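Local coordinates for protein tylactone synthase starter module and modules 1 & 2 (Streptomyces fradiae, PDB 2Z5L) that acts as the first ketoreductase of the tylosin polyketide synthase, probably reducing a beta-keto group of the growing chain with NADPH and setting the chirality of the resulting hydroxyl, at residues Arg292-Ala297 with His316-Asp320; His341-Asp347 with Thr361-Lys366; Ala139-Trp143 with Leu176-Trp180; Trp482-Pro487 with Glu503-Leu508. All coordinates share one frame; numbering follows the deposited sequence.

Contact 1: Arg292-Ala297 with His316-Asp320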
loop_
_atom_site.group_PDB
_atom_site.type_symbol
_atom_site.label_atom_id
_atom_site.label_comp_id
_atom_site.label_asym_id
_atom_site.label_seq_id
_atom_site.Cartn_x
_atom_site.Cartn_y
_atom_site.Cartn_z
ATOM N N ARG A 292 -10.265 -18.891 8.876
ATOM C CA ARG A 292 -9.183 -19.774 9.290
ATOM C C ARG A 292 -9.647 -21.095 9.899
ATOM O O ARG A 292 -9.093 -22.148 9.593
ATOM C CB ARG A 292 -8.273 -19.034 10.289
ATOM C CG ARG A 292 -9.027 -18.071 11.238
ATOM C CD ARG A 292 -8.968 -16.620 10.747
ATOM N NE ARG A 292 -10.248 -15.919 10.786
ATOM C CZ ARG A 292 -10.864 -15.430 9.711
ATOM N NH1 ARG A 292 -10.306 -15.579 8.517
ATOM N NH2 ARG A 292 -12.030 -14.788 9.823
ATOM N N ARG A 293 -10.656 -21.034 10.766
ATOM C CA ARG A 293 -11.193 -22.219 11.433
ATOM C C ARG A 293 -12.435 -22.749 10.728
ATOM O O ARG A 293 -12.879 -23.861 11.002
ATOM C CB ARG A 293 -11.568 -21.896 12.890
ATOM C CG ARG A 293 -10.424 -21.425 13.773
ATOM C CD ARG A 293 -9.744 -22.563 14.518
ATOM N NE ARG A 293 -10.638 -23.290 15.425
ATOM C CZ ARG A 293 -11.091 -24.523 15.206
ATOM N NH1 ARG A 293 -10.743 -25.172 14.106
ATOM N NH2 ARG A 293 -11.877 -25.118 16.096
ATOM N N GLY A 294 -13.010 -21.951 9.836
ATOM C CA GLY A 294 -14.203 -22.395 9.140
ATOM C C GLY A 294 -15.409 -22.398 10.057
ATOM O O GLY A 294 -15.430 -21.644 11.037
ATOM N N PRO A 295 -16.427 -23.236 9.783
ATOM C CA PRO A 295 -17.643 -23.318 10.600
ATOM C C PRO A 295 -17.418 -23.716 12.056
ATOM O O PRO A 295 -18.349 -23.691 12.859
ATOM C CB PRO A 295 -18.490 -24.343 9.856
ATOM C CG PRO A 295 -17.448 -25.260 9.307
ATOM C CD PRO A 295 -16.425 -24.292 8.758
ATOM N N GLU A 296 -16.200 -24.106 12.400
ATOM C CA GLU A 296 -15.918 -24.465 13.780
ATOM C C GLU A 296 -15.508 -23.202 14.545
ATOM O O GLU A 296 -15.257 -23.253 15.744
ATOM C CB GLU A 296 -14.789 -25.497 13.866
ATOM C CG GLU A 296 -15.062 -26.837 13.174
ATOM C CD GLU A 296 -14.004 -27.878 13.511
ATOM O OE1 GLU A 296 -12.793 -27.540 13.452
ATOM O OE2 GLU A 296 -14.379 -29.034 13.826
ATOM N N ALA A 297 -15.452 -22.069 13.846
ATOM C CA ALA A 297 -15.072 -20.796 14.447
ATOM C C ALA A 297 -16.069 -20.341 15.518
ATOM O O ALA A 297 -17.239 -20.702 15.497
ATOM C CB ALA A 297 -14.934 -19.731 13.370
ATOM N N HIS A 316 -20.371 -21.654 5.093
ATOM C CA HIS A 316 -19.105 -21.297 5.716
ATOM C C HIS A 316 -18.007 -22.351 5.483
ATOM O O HIS A 316 -18.208 -23.545 5.734
ATOM C CB HIS A 316 -19.336 -21.087 7.219
ATOM C CG HIS A 316 -18.184 -20.452 7.926
ATOM N ND1 HIS A 316 -18.197 -20.173 9.278
ATOM C CD2 HIS A 316 -16.970 -20.057 7.475
ATOM C CE1 HIS A 316 -17.041 -19.638 9.624
ATOM N NE2 HIS A 316 -16.276 -19.557 8.547
ATOM N N ALA A 317 -16.844 -21.906 5.015
ATOM C CA ALA A 317 -15.732 -22.818 4.762
ATOM C C ALA A 317 -14.388 -22.319 5.292
ATOM O O ALA A 317 -14.149 -21.113 5.388
ATOM C CB ALA A 317 -15.616 -23.086 3.263
ATOM N N ALA A 318 -13.506 -23.258 5.615
ATOM C CA ALA A 318 -12.175 -22.930 6.119
ATOM C C ALA A 318 -11.220 -22.706 4.951
ATOM O O ALA A 318 -11.455 -23.192 3.841
ATOM C CB ALA A 318 -11.663 -24.059 7.007
ATOM N N CYS A 319 -10.141 -21.972 5.204
ATOM C CA CYS A 319 -9.161 -21.691 4.169
ATOM C C CYS A 319 -8.013 -20.836 4.699
ATOM O O CYS A 319 -8.174 -20.087 5.661
ATOM C CB CYS A 319 -9.826 -20.958 3.001
ATOM S SG CYS A 319 -8.656 -20.388 1.731
ATOM N N ASP A 320 -6.853 -20.953 4.064
ATOM C CA ASP A 320 -5.692 -20.168 4.455
ATOM C C ASP A 320 -5.644 -18.940 3.568
ATOM O O ASP A 320 -4.624 -18.252 3.501
ATOM C CB ASP A 320 -4.413 -20.973 4.273
ATOM C CG ASP A 320 -4.471 -22.302 4.977
ATOM O OD1 ASP A 320 -3.472 -23.055 4.915
ATOM O OD2 ASP A 320 -5.522 -22.592 5.592
#

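Contact 2: His341-Asp347 with Thr361-Lys366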
loop_
_atom_site.group_PDB
_atom_site.type_symbol
_atom_site.label_atom_id
_atom_site.label_comp_id
_atom_site.label_asym_id
_atom_site.label_seq_id
_atom_site.Cartn_x
_atom_site.Cartn_y
_atom_site.Cartn_z
ATOM N N HIS A 341 -12.909 -8.937 -0.042
ATOM C CA HIS A 341 -11.712 -9.445 0.618
ATOM C C HIS A 341 -11.375 -8.656 1.877
ATOM O O HIS A 341 -10.772 -7.591 1.790
ATOM C CB HIS A 341 -10.532 -9.383 -0.356
ATOM C CG HIS A 341 -9.299 -10.077 0.133
ATOM N ND1 HIS A 341 -9.311 -11.371 0.605
ATOM C CD2 HIS A 341 -8.014 -9.656 0.216
ATOM C CE1 HIS A 341 -8.085 -11.718 0.962
ATOM N NE2 HIS A 341 -7.281 -10.696 0.737
ATOM N N THR A 342 -11.764 -9.168 3.044
ATOM C CA THR A 342 -11.455 -8.462 4.285
ATOM C C THR A 342 -10.354 -9.195 5.057
ATOM O O THR A 342 -9.885 -8.700 6.078
ATOM C CB THR A 342 -12.711 -8.268 5.202
ATOM O OG1 THR A 342 -12.859 -9.392 6.059
ATOM C CG2 THR A 342 -14.010 -8.164 4.391
ATOM N N ALA A 343 -9.921 -10.361 4.564
ATOM C CA ALA A 343 -8.878 -11.132 5.258
ATOM C C ALA A 343 -7.549 -10.395 5.415
ATOM O O ALA A 343 -7.144 -9.609 4.560
ATOM C CB ALA A 343 -8.638 -12.469 4.562
ATOM N N GLY A 344 -6.859 -10.692 6.511
ATOM C CA GLY A 344 -5.580 -10.063 6.779
ATOM C C GLY A 344 -5.218 -10.201 8.238
ATOM O O GLY A 344 -6.020 -10.694 9.039
ATOM N N ILE A 345 -4.015 -9.757 8.593
ATOM C CA ILE A 345 -3.553 -9.862 9.970
ATOM C C ILE A 345 -3.002 -8.565 10.530
ATOM O O ILE A 345 -2.491 -7.721 9.792
ATOM C CB ILE A 345 -2.450 -10.898 10.095
ATOM C CG1 ILE A 345 -1.207 -10.396 9.378
ATOM C CG2 ILE A 345 -2.897 -12.218 9.483
ATOM C CD1 ILE A 345 -0.000 -11.242 9.633
ATOM N N LEU A 346 -3.091 -8.419 11.846
ATOM C CA LEU A 346 -2.588 -7.222 12.504
ATOM C C LEU A 346 -1.066 -7.205 12.432
ATOM O O LEU A 346 -0.395 -8.198 12.746
ATOM C CB LEU A 346 -3.048 -7.175 13.969
ATOM C CG LEU A 346 -3.541 -5.823 14.511
ATOM C CD1 LEU A 346 -4.034 -6.000 15.939
ATOM C CD2 LEU A 346 -2.417 -4.786 14.460
ATOM N N ASP A 347 -0.541 -6.066 11.990
ATOM C CA ASP A 347 0.899 -5.862 11.867
ATOM C C ASP A 347 1.393 -4.643 12.623
ATOM O O ASP A 347 0.860 -3.546 12.473
ATOM C CB ASP A 347 1.341 -5.683 10.411
ATOM C CG ASP A 347 2.819 -5.329 10.303
ATOM O OD1 ASP A 347 3.631 -6.045 10.934
ATOM O OD2 ASP A 347 3.178 -4.346 9.597
ATOM N N THR A 361 4.181 -13.231 6.607
ATOM C CA THR A 361 2.979 -13.514 7.369
ATOM C C THR A 361 1.941 -12.433 7.110
ATOM O O THR A 361 0.744 -12.708 7.005
ATOM C CB THR A 361 3.322 -13.590 8.857
ATOM O OG1 THR A 361 4.173 -14.723 9.085
ATOM C CG2 THR A 361 2.066 -13.718 9.688
ATOM N N VAL A 362 2.411 -11.199 6.962
ATOM C CA VAL A 362 1.504 -10.088 6.734
ATOM C C VAL A 362 0.913 -10.054 5.336
ATOM O O VAL A 362 -0.277 -9.758 5.160
ATOM C CB VAL A 362 2.201 -8.752 7.047
ATOM C CG1 VAL A 362 1.303 -7.563 6.649
ATOM C CG2 VAL A 362 2.501 -8.701 8.527
ATOM N N ARG A 363 1.724 -10.360 4.328
ATOM C CA ARG A 363 1.188 -10.330 2.967
ATOM C C ARG A 363 0.425 -11.586 2.577
ATOM O O ARG A 363 -0.460 -11.535 1.723
ATOM C CB ARG A 363 2.297 -10.046 1.951
ATOM C CG ARG A 363 3.324 -11.122 1.794
ATOM C CD ARG A 363 4.508 -10.542 1.047
ATOM N NE ARG A 363 4.079 -9.940 -0.213
ATOM C CZ ARG A 363 3.814 -10.637 -1.313
ATOM N NH1 ARG A 363 3.948 -11.955 -1.293
ATOM N NH2 ARG A 363 3.409 -10.026 -2.423
ATOM N N GLY A 364 0.739 -12.706 3.221
ATOM C CA GLY A 364 0.057 -13.953 2.903
ATOM C C GLY A 364 -1.444 -13.844 2.687
ATOM O O GLY A 364 -1.945 -14.007 1.561
ATOM N N ALA A 365 -2.178 -13.562 3.758
ATOM C CA ALA A 365 -3.639 -13.459 3.662
ATOM C C ALA A 365 -4.119 -12.287 2.820
ATOM O O ALA A 365 -5.086 -12.399 2.050
ATOM C CB ALA A 365 -4.248 -13.354 5.060
ATOM N N LYS A 366 -3.441 -11.158 2.974
ATOM C CA LYS A 366 -3.811 -9.958 2.246
ATOM C C LYS A 366 -3.459 -10.031 0.758
ATOM O O LYS A 366 -4.340 -10.201 -0.095
ATOM C CB LYS A 366 -3.148 -8.752 2.915
ATOM C CG LYS A 366 -3.651 -7.405 2.456
ATOM C CD LYS A 366 -3.524 -6.434 3.609
ATOM C CE LYS A 366 -4.724 -6.532 4.531
ATOM N NZ LYS A 366 -5.870 -5.788 3.984
HETATM O O HOH W 1 -2.269 -8.100 6.092
#

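Contact 3: Ala139-Trp143 with Leu176-Trp180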
loop_
_atom_site.group_PDB
_atom_site.type_symbol
_atom_site.label_atom_id
_atom_site.label_comp_id
_atom_site.label_asym_id
_atom_site.label_seq_id
_atom_site.Cartn_x
_atom_site.Cartn_y
_atom_site.Cartn_z
ATOM N N ALA A 139 24.968 10.927 8.675
ATOM C CA ALA A 139 24.713 11.584 7.404
ATOM C C ALA A 139 24.562 10.574 6.267
ATOM O O ALA A 139 25.546 10.011 5.784
ATOM C CB ALA A 139 25.837 12.566 7.084
ATOM N N ALA A 140 23.322 10.347 5.844
ATOM C CA ALA A 140 23.022 9.418 4.752
ATOM C C ALA A 140 21.577 9.580 4.280
ATOM O O ALA A 140 20.678 9.799 5.085
ATOM C CB ALA A 140 23.266 7.983 5.209
ATOM N N ARG A 141 21.366 9.490 2.973
ATOM C CA ARG A 141 20.027 9.608 2.400
ATOM C C ARG A 141 19.774 8.435 1.463
ATOM O O ARG A 141 20.536 8.203 0.523
ATOM C CB ARG A 141 19.866 10.923 1.619
ATOM C CG ARG A 141 19.789 12.181 2.486
ATOM C CD ARG A 141 18.558 12.164 3.374
ATOM N NE ARG A 141 18.574 13.240 4.354
ATOM C CZ ARG A 141 17.602 13.463 5.234
ATOM N NH1 ARG A 141 16.533 12.682 5.252
ATOM N NH2 ARG A 141 17.695 14.464 6.104
ATOM N N VAL A 142 18.697 7.700 1.716
ATOM C CA VAL A 142 18.372 6.554 0.883
ATOM C C VAL A 142 17.265 6.890 -0.090
ATOM O O VAL A 142 16.168 7.263 0.306
ATOM C CB VAL A 142 17.937 5.341 1.731
ATOM C CG1 VAL A 142 17.715 4.128 0.816
ATOM C CG2 VAL A 142 19.005 5.027 2.775
ATOM N N TRP A 143 17.562 6.766 -1.374
ATOM C CA TRP A 143 16.568 7.046 -2.386
ATOM C C TRP A 143 16.292 5.764 -3.154
ATOM O O TRP A 143 17.214 5.094 -3.603
ATOM C CB TRP A 143 17.063 8.140 -3.328
ATOM C CG TRP A 143 16.932 9.508 -2.748
ATOM C CD1 TRP A 143 17.780 10.117 -1.873
ATOM C CD2 TRP A 143 15.861 10.426 -2.977
ATOM N NE1 TRP A 143 17.303 11.365 -1.541
ATOM C CE2 TRP A 143 16.125 11.578 -2.206
ATOM C CE3 TRP A 143 14.701 10.386 -3.760
ATOM C CZ2 TRP A 143 15.265 12.686 -2.196
ATOM C CZ3 TRP A 143 13.849 11.482 -3.752
ATOM C CH2 TRP A 143 14.138 12.619 -2.973
ATOM N N LEU A 176 12.334 6.647 10.014
ATOM C CA LEU A 176 13.725 7.059 9.903
ATOM C C LEU A 176 13.834 8.344 9.081
ATOM O O LEU A 176 14.413 8.348 8.004
ATOM C CB LEU A 176 14.528 5.949 9.220
ATOM C CG LEU A 176 14.271 4.543 9.768
ATOM C CD1 LEU A 176 15.119 3.516 9.007
ATOM C CD2 LEU A 176 14.606 4.523 11.260
ATOM N N PRO A 177 13.291 9.455 9.591
ATOM C CA PRO A 177 13.317 10.757 8.903
ATOM C C PRO A 177 14.699 11.262 8.491
ATOM O O PRO A 177 14.844 11.880 7.443
ATOM C CB PRO A 177 12.676 11.706 9.919
ATOM C CG PRO A 177 11.848 10.833 10.756
ATOM C CD PRO A 177 12.674 9.580 10.920
ATOM N N ASP A 178 15.698 11.012 9.329
ATOM C CA ASP A 178 17.051 11.479 9.066
ATOM C C ASP A 178 17.831 10.600 8.104
ATOM O O ASP A 178 18.902 10.987 7.641
ATOM C CB ASP A 178 17.833 11.586 10.372
ATOM C CG ASP A 178 17.106 12.394 11.421
ATOM O OD1 ASP A 178 16.518 13.437 11.065
ATOM O OD2 ASP A 178 17.131 11.984 12.602
ATOM N N ILE A 179 17.296 9.420 7.807
ATOM C CA ILE A 179 17.954 8.478 6.910
ATOM C C ILE A 179 17.245 8.354 5.568
ATOM O O ILE A 179 17.886 8.356 4.514
ATOM C CB ILE A 179 18.046 7.071 7.573
ATOM C CG1 ILE A 179 19.006 7.112 8.760
ATOM C CG2 ILE A 179 18.509 6.042 6.575
ATOM C CD1 ILE A 179 19.074 5.824 9.539
ATOM N N TRP A 180 15.919 8.254 5.600
ATOM C CA TRP A 180 15.163 8.107 4.364
ATOM C C TRP A 180 15.166 9.349 3.482
ATOM O O TRP A 180 14.839 10.450 3.928
ATOM C CB TRP A 180 13.714 7.708 4.655
ATOM C CG TRP A 180 12.973 7.372 3.408
ATOM C CD1 TRP A 180 12.003 8.114 2.794
ATOM C CD2 TRP A 180 13.187 6.226 2.583
ATOM N NE1 TRP A 180 11.598 7.497 1.636
ATOM C CE2 TRP A 180 12.310 6.336 1.482
ATOM C CE3 TRP A 180 14.037 5.111 2.668
ATOM C CZ2 TRP A 180 12.259 5.376 0.470
ATOM C CZ3 TRP A 180 13.983 4.158 1.657
ATOM C CH2 TRP A 180 13.099 4.300 0.577
#

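Contact 4: Trp482-Pro487 with Glu503-Leu508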
loop_
_atom_site.group_PDB
_atom_site.type_symbol
_atom_site.label_atom_id
_atom_site.label_comp_id
_atom_site.label_asym_id
_atom_site.label_seq_id
_atom_site.Cartn_x
_atom_site.Cartn_y
_atom_site.Cartn_z
ATOM N N TRP A 482 -7.637 16.993 10.872
ATOM C CA TRP A 482 -6.550 17.711 10.219
ATOM C C TRP A 482 -5.885 18.767 11.096
ATOM O O TRP A 482 -4.700 19.059 10.928
ATOM C CB TRP A 482 -7.060 18.372 8.943
ATOM C CG TRP A 482 -7.349 17.409 7.833
ATOM C CD1 TRP A 482 -8.522 17.276 7.144
ATOM C CD2 TRP A 482 -6.429 16.485 7.238
ATOM N NE1 TRP A 482 -8.388 16.330 6.154
ATOM C CE2 TRP A 482 -7.113 15.831 6.190
ATOM C CE3 TRP A 482 -5.092 16.151 7.487
ATOM C CZ2 TRP A 482 -6.506 14.861 5.392
ATOM C CZ3 TRP A 482 -4.487 15.190 6.696
ATOM C CH2 TRP A 482 -5.196 14.554 5.656
ATOM N N GLU A 483 -6.643 19.350 12.019
ATOM C CA GLU A 483 -6.095 20.371 12.903
ATOM C C GLU A 483 -5.216 19.720 13.959
ATOM O O GLU A 483 -4.843 20.346 14.950
ATOM C CB GLU A 483 -7.226 21.160 13.579
ATOM C CG GLU A 483 -8.077 21.989 12.613
ATOM C CD GLU A 483 -7.308 23.143 11.976
ATOM O OE1 GLU A 483 -7.857 23.776 11.048
ATOM O OE2 GLU A 483 -6.164 23.419 12.404
ATOM N N ARG A 484 -4.886 18.455 13.738
ATOM C CA ARG A 484 -4.058 17.717 14.678
ATOM C C ARG A 484 -3.131 16.773 13.930
ATOM O O ARG A 484 -2.111 16.343 14.459
ATOM C CB ARG A 484 -4.952 16.925 15.630
ATOM C CG ARG A 484 -4.204 16.222 16.742
ATOM C CD ARG A 484 -5.176 15.481 17.640
ATOM N NE ARG A 484 -4.503 14.797 18.741
ATOM C CZ ARG A 484 -5.106 13.946 19.567
ATOM N NH1 ARG A 484 -6.397 13.678 19.413
ATOM N NH2 ARG A 484 -4.420 13.358 20.540
ATOM N N PHE A 485 -3.490 16.467 12.689
ATOM C CA PHE A 485 -2.711 15.566 11.857
ATOM C C PHE A 485 -1.585 16.302 11.141
ATOM O O PHE A 485 -0.419 15.937 11.266
ATOM C CB PHE A 485 -3.619 14.913 10.817
ATOM C CG PHE A 485 -3.032 13.691 10.176
ATOM C CD1 PHE A 485 -3.150 12.450 10.786
ATOM C CD2 PHE A 485 -2.361 13.780 8.962
ATOM C CE1 PHE A 485 -2.611 11.308 10.195
ATOM C CE2 PHE A 485 -1.816 12.646 8.361
ATOM C CZ PHE A 485 -1.941 11.410 8.979
ATOM N N ALA A 486 -1.944 17.333 10.382
ATOM C CA ALA A 486 -0.969 18.114 9.631
ATOM C C ALA A 486 0.237 18.518 10.474
ATOM O O ALA A 486 1.377 18.237 10.113
ATOM C CB ALA A 486 -1.632 19.352 9.036
ATOM N N PRO A 487 0.005 19.175 11.618
ATOM C CA PRO A 487 1.134 19.584 12.456
ATOM C C PRO A 487 1.938 18.411 13.017
ATOM O O PRO A 487 3.170 18.452 13.048
ATOM C CB PRO A 487 0.464 20.412 13.552
ATOM C CG PRO A 487 -0.873 19.760 13.696
ATOM C CD PRO A 487 -1.279 19.529 12.252
ATOM N N GLU A 503 -7.806 21.820 5.132
ATOM C CA GLU A 503 -7.712 21.745 6.583
ATOM C C GLU A 503 -6.294 21.447 7.060
ATOM O O GLU A 503 -5.914 21.788 8.187
ATOM C CB GLU A 503 -8.678 20.677 7.096
ATOM C CG GLU A 503 -10.150 20.948 6.786
ATOM C CD GLU A 503 -10.518 20.776 5.318
ATOM O OE1 GLU A 503 -11.663 21.109 4.959
ATOM O OE2 GLU A 503 -9.681 20.307 4.521
ATOM N N ALA A 504 -5.516 20.807 6.195
ATOM C CA ALA A 504 -4.138 20.469 6.520
ATOM C C ALA A 504 -3.265 21.721 6.446
ATOM O O ALA A 504 -2.583 22.068 7.413
ATOM C CB ALA A 504 -3.623 19.408 5.555
ATOM N N ARG A 505 -3.303 22.404 5.304
ATOM C CA ARG A 505 -2.503 23.611 5.111
ATOM C C ARG A 505 -2.819 24.679 6.153
ATOM O O ARG A 505 -2.067 25.638 6.308
ATOM C CB ARG A 505 -2.731 24.188 3.710
ATOM C CG ARG A 505 -1.570 25.030 3.201
ATOM C CD ARG A 505 -0.335 24.153 2.995
ATOM N NE ARG A 505 0.862 24.921 2.656
ATOM C CZ ARG A 505 1.517 25.709 3.503
ATOM N NH1 ARG A 505 1.096 25.844 4.752
ATOM N NH2 ARG A 505 2.604 26.358 3.100
ATOM N N GLU A 506 -3.930 24.506 6.865
ATOM C CA GLU A 506 -4.354 25.459 7.890
ATOM C C GLU A 506 -3.588 25.305 9.197
ATOM O O GLU A 506 -3.013 26.267 9.704
ATOM C CB GLU A 506 -5.845 25.292 8.187
ATOM C CG GLU A 506 -6.783 25.708 7.070
ATOM C CD GLU A 506 -8.233 25.383 7.397
ATOM O OE1 GLU A 506 -8.706 25.788 8.483
ATOM O OE2 GLU A 506 -8.900 24.725 6.570
ATOM N N ALA A 507 -3.604 24.097 9.749
ATOM C CA ALA A 507 -2.912 23.836 11.002
ATOM C C ALA A 507 -1.417 24.029 10.810
ATOM O O ALA A 507 -0.693 24.336 11.754
ATOM C CB ALA A 507 -3.208 22.422 11.483
ATOM N N LEU A 508 -0.964 23.854 9.573
ATOM C CA LEU A 508 0.449 24.010 9.253
ATOM C C LEU A 508 0.911 25.455 9.452
ATOM O O LEU A 508 0.190 26.402 9.135
ATOM C CB LEU A 508 0.713 23.555 7.810
ATOM C CG LEU A 508 0.784 22.042 7.541
ATOM C CD1 LEU A 508 0.641 21.764 6.053
ATOM C CD2 LEU A 508 2.100 21.494 8.070
#

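Contact 1: Arg292-Ala297 with His316-Asp320
With chi1 at -168° and chi2 at 180°, the His316 imidazole swings out from the strand and lies flat against the peptide joining Gly294 to Pro295. Pro295 N stands 3.5 Å above the ring plane, over its centre, and Gly294 C sits over the same face nearer the rim. Gly294 O also lies over this face, 2.9 Å from His316 CE1; His316 NE2 is poorly angled for that oxygen and bonds Ser291 OG instead, which helps to fix the rotation of the ring. The loop closes on itself through a backbone bond from Ala297 N to Gly294 O. Alongside, Pro295 CD rests 3.6 Å from the backbone oxygen His316 O, while the bare CA of Gly294 lets Ala318 CB come within 3.7 Å. Within the loop, Arg293 NH1 and Glu296 OE1 make a salt bridge of 3.2 Å. In short-chain dehydrogenases the loop after the strand equivalent to 286-291 usually borders the adenosine end of the cofactor site. Here it runs on to helix 300-308; Ala317 pairs with Leu289 and Ser291, and Cys319 packs on Ala326 and Leu327 of helix 324-333.

Contact 2: His341-Asp347 with Thr361-Lys366
His341 NE2 points its N-H between two successive carbonyls of the helix. The bond to Lys366 O is 3.1 Å long, bent to 141° at the hydrogen, and uses a lone pair in the carbonyl plane; the second, from His341 NE2 to Ala365 O, is equally long but weak. Both oxygens meet the ring at its edge, where the helix widens into a pi-type turn, and His341 ND1 bonds Thr265 OG1, so both ring nitrogens are satisfied. Ile345 puts CG1 between its backbone N and carbonyl carbon (chi1 68°), which turns CD1 onto the helix at Thr361 and Val362. Ile345 CD1 lies 3.2 Å from Thr361 CG2, tighter than normal carbon contact. Val362 CG2 fits between Ile345 CD1 and Asp347 CB, 3.7 Å from each. Gly344 CA rides on Ala365 CB, and a water donates to Val362 O at 2.8 Å and accepts a weak bond from Ile345 N. Ala343 O is buried without a polar partner, Lys366 CE being 3.9 Å away. Lys366 NZ reaches Asn408 instead, in what is probably the active-site region, as in related ketoreductases. The loop leaves strand 338-341 beside strand 386-391, and helix 402-419 packs on Val362 and Lys366 through Tyr404.

Contact 3: Ala139-Trp143 with Leu176-Trp180
Val142 and Trp180 form a parallel beta bridge, with Val142 N donating to Ile179 O at 3.0 Å. The CA-H of Arg141 also leans on Ile179 O, and Ala140 O receives the CA-H of Ile179. The side chain of Arg141 then folds back over the turn: bent at chi2 (-64°), it brings its guanidinium to the carbonyls of Pro177, Asp178 and Trp180. NH1 of Arg141 bonds Pro177 O at 2.9 Å, in that carbonyl's plane, and Trp180 O at 3.1 Å, which lies in the guanidinium plane although the nitrogen stands above the carbonyl plane. Asp178 O only lies over the guanidinium face, 3.7 Å above its centre, and Arg493 brings a second arginine to Trp180 O. On the face that carries Val142 and Trp180 the packing is apolar: Val142 CG1 touches Trp180 CZ3 at 3.8 Å, the two side chains crossing at about a right angle, while those of Val142 and Ile179 lie side by side, CG2 to CG2 4.0 Å. Leu129 of helix 119-135 packs on both Val142 and Trp180. Helix 160-175 connects adjacent parallel strands 140-147 and 180-186, consistent with the Rossmann-like structural half of a polyketide synthase ketoreductase.

Contact 4: Trp482-Pro487 with Glu503-Leu508
Trp482 and Glu503 set the first layer of this helix pair: their side chains cross obliquely, with the indole and carboxylate planes 29° apart. The meeting is between carbons. Trp482 CB and CD1 each lie 3.4 Å from Glu503 CB, while the polar ends look elsewhere, Trp482 NE1 to Tyr29 OH and the Glu503 carboxylate to Arg247 in a salt bridge. Ala504 CB comes 4.0 Å above one side of the indole, offset toward the rim and nearest to CE3. Small residues carry the next layer. Ala486 CB drops between Ala504, Ala507 and Leu508, coming to 3.3 Å from Ala504 O and 3.9 Å from Leu508 CG. Ala507 CB faces back the other way and touches Pro487 CD at 3.6 Å. With little but methyl groups between them, the two helical segments approach to 7.6 Å between axes, crossing at -67°. At the outer edge Glu483 bends at chi2, which curls its carboxylate over the second helix; OE2 of Glu483 lies against Ala507 CB, while OE1 of Glu483 is 3.4 Å from Glu506 OE1. The two carboxylate planes are turned 69° apart. The joint is therefore held by tryptophan, alanine, proline and leucine contacts on the inside, with Trp482 NE1 and the Glu503 carboxylate bonded beyond the two helices. Glu483 and Glu506, both exposed, would probably disfavour each other if both are ionised, an effect solvent could ease.

In the fold
Along the chain the contacts follow one another without nesting: contact 3, then 1, 2 and 4. Contacts 1 and 2 both fall in the KR domain range, centres about 15 Å apart, and each follows a parallel strand of its Rossmann fold, contact 1 at the outer strand 313-318 and contact 2 deeper, beside strands 338-341 and 386-391. Contact 3 belongs to the preceding half, about 44 Å between centres from contact 1 and across the centre of the chain. Contact 4 joins the C-terminal helices, about 25 Å from contact 3 and 31 Å from contact 2, centre to centre. Two Rossmann-like halves and a helical tail thus share one chain; contact 2, through Lys366, probably lies at the reaction site.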